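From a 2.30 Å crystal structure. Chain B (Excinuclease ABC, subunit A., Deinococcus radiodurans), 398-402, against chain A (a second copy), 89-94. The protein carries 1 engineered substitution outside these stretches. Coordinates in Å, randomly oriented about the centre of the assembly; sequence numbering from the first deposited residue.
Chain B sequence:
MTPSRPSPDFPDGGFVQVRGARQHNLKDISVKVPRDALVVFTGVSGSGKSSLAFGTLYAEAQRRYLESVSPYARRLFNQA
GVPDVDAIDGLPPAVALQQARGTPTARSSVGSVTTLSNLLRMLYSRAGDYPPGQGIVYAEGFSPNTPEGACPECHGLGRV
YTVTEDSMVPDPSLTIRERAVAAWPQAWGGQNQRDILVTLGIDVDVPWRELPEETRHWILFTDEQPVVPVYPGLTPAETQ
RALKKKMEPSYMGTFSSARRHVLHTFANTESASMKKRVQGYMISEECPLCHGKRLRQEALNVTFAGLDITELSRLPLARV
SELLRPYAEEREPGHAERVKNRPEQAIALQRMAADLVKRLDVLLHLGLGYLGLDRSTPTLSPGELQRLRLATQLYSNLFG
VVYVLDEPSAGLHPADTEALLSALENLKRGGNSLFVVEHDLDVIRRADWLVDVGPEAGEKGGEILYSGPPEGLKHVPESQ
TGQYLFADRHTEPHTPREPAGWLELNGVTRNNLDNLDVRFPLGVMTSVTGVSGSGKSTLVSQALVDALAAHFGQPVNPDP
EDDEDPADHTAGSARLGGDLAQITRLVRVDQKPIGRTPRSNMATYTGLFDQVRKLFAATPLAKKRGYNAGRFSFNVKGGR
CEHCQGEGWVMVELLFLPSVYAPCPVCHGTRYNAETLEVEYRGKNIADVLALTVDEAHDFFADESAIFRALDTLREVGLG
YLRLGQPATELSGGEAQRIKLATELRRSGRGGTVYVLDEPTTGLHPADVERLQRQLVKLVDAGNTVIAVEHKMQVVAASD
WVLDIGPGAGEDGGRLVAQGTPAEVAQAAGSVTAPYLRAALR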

# COMPACT_ATOMS: atom_id res chain seq x y z
N LEU B 398 2.13 -19.06 -6.20
CA LEU B 398 1.04 -18.86 -5.26
C LEU B 398 0.28 -20.14 -5.00
O LEU B 398 -0.07 -20.87 -5.92
CB LEU B 398 0.09 -17.77 -5.73
CG LEU B 398 0.52 -16.35 -5.36
CD1 LEU B 398 -0.53 -15.37 -5.84
CD2 LEU B 398 0.71 -16.21 -3.86
N PHE B 399 0.03 -20.41 -3.72
CA PHE B 399 -0.65 -21.61 -3.32
C PHE B 399 -1.78 -21.19 -2.41
O PHE B 399 -1.58 -20.32 -1.57
CB PHE B 399 0.32 -22.53 -2.58
CG PHE B 399 -0.31 -23.80 -2.11
CD1 PHE B 399 -0.28 -24.95 -2.90
CD2 PHE B 399 -0.95 -23.86 -0.86
CE1 PHE B 399 -0.89 -26.13 -2.47
CE2 PHE B 399 -1.55 -25.04 -0.43
CZ PHE B 399 -1.53 -26.17 -1.24
N GLY B 400 -2.95 -21.80 -2.61
CA GLY B 400 -4.07 -21.67 -1.69
C GLY B 400 -4.83 -20.37 -1.76
O GLY B 400 -5.46 -19.97 -0.77
N VAL B 401 -4.78 -19.69 -2.91
CA VAL B 401 -5.56 -18.45 -3.13
C VAL B 401 -6.78 -18.70 -4.02
O VAL B 401 -6.85 -19.74 -4.67
CB VAL B 401 -4.69 -17.25 -3.68
CG1 VAL B 401 -3.60 -16.91 -2.69
CG2 VAL B 401 -4.08 -17.56 -5.03
N VAL B 402 -7.76 -17.78 -4.00
CA VAL B 402 -8.86 -17.75 -4.96
C VAL B 402 -8.57 -16.70 -6.01
O VAL B 402 -8.33 -15.52 -5.70
CB VAL B 402 -10.25 -17.43 -4.33
CG1 VAL B 402 -11.35 -17.61 -5.36
CG2 VAL B 402 -10.56 -18.38 -3.27
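Chain A (89-94) DGLPPA

Chain A residues 89-94 lie across chain B 398-402 as an irregular, largely extended segment that passes its backbone over Phe399(B) and runs in broadly the same sense as chain B, obliquely to it, with Pro92(A) against Phe399(B) and the Pro93(A) ring reaching on to Val401(B). The two backbones come nearest at Phe399(B) and Pro92(A), whose CA atoms are 5.1 Å apart, and 248 Å² is buried in all. Leu398(B) stays out of contact. Phe399(B) supplies most of the chain B surface in the contact: its CA-to-CB bond points toward chain A, and with chi1 t the ring lies under Gly90(A), whose CA sits over the ring face in a CH-pi contact, 4.2 Å from the ring centroid. The backbone of Gly90(A), at positive phi, covers the ring. Phe399(B) CB rests 3.5 Å from Leu91(A) O, while the Leu91(A) CA-to-CB bond points away. The carbonyl of Phe399(B) faces the prolines: Pro92(A) CA approaches Phe399(B) O at 3.4 Å in a nearly linear CA-H...O contact, and Pro93(A) CD lies 3.6 Å from the same oxygen. With no hydrogen bond between the stretches, packing dominates. Gly400(B), also at positive phi, adds little. Val401(B), chi1 m, ends the contact by setting CG1 3.7 Å from Pro93(A) CG; Val402(B) and Ala94(A) lie beyond reach.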

# COMPACT_ATOMS: atom_id res chain seq x y z
N ASP A 89 7.79 -24.54 -2.10
CA ASP A 89 6.58 -25.05 -2.72
C ASP A 89 5.53 -25.39 -1.67
O ASP A 89 5.86 -25.89 -0.60
CB ASP A 89 6.90 -26.32 -3.52
CG ASP A 89 7.95 -26.08 -4.61
OD1 ASP A 89 7.93 -25.02 -5.29
OD2 ASP A 89 8.80 -26.98 -4.81
N GLY A 90 4.26 -25.13 -1.96
CA GLY A 90 3.16 -25.50 -1.07
C GLY A 90 2.88 -24.53 0.06
O GLY A 90 2.35 -24.92 1.09
N LEU A 91 3.21 -23.25 -0.15
CA LEU A 91 3.16 -22.23 0.90
C LEU A 91 1.97 -21.29 0.72
O LEU A 91 1.95 -20.51 -0.24
CB LEU A 91 4.45 -21.39 0.85
CG LEU A 91 5.22 -20.99 2.11
CD1 LEU A 91 5.82 -19.61 1.84
CD2 LEU A 91 4.42 -20.98 3.42
N PRO A 92 0.99 -21.33 1.66
CA PRO A 92 -0.16 -20.40 1.56
C PRO A 92 0.24 -18.95 1.91
O PRO A 92 1.40 -18.71 2.23
CB PRO A 92 -1.19 -20.98 2.55
CG PRO A 92 -0.52 -22.10 3.29
CD PRO A 92 0.92 -22.19 2.86
N PRO A 93 -0.68 -17.98 1.78
CA PRO A 93 -0.34 -16.64 2.29
C PRO A 93 -0.11 -16.65 3.81
O PRO A 93 -0.54 -17.59 4.48
CB PRO A 93 -1.56 -15.80 1.92
CG PRO A 93 -2.18 -16.55 0.76
CD PRO A 93 -2.01 -17.99 1.14
N ALA A 94 0.58 -15.64 4.34
CA ALA A 94 0.98 -15.63 5.74
C ALA A 94 0.68 -14.32 6.47
O ALA A 94 0.84 -13.24 5.90
CB ALA A 94 2.47 -15.97 5.86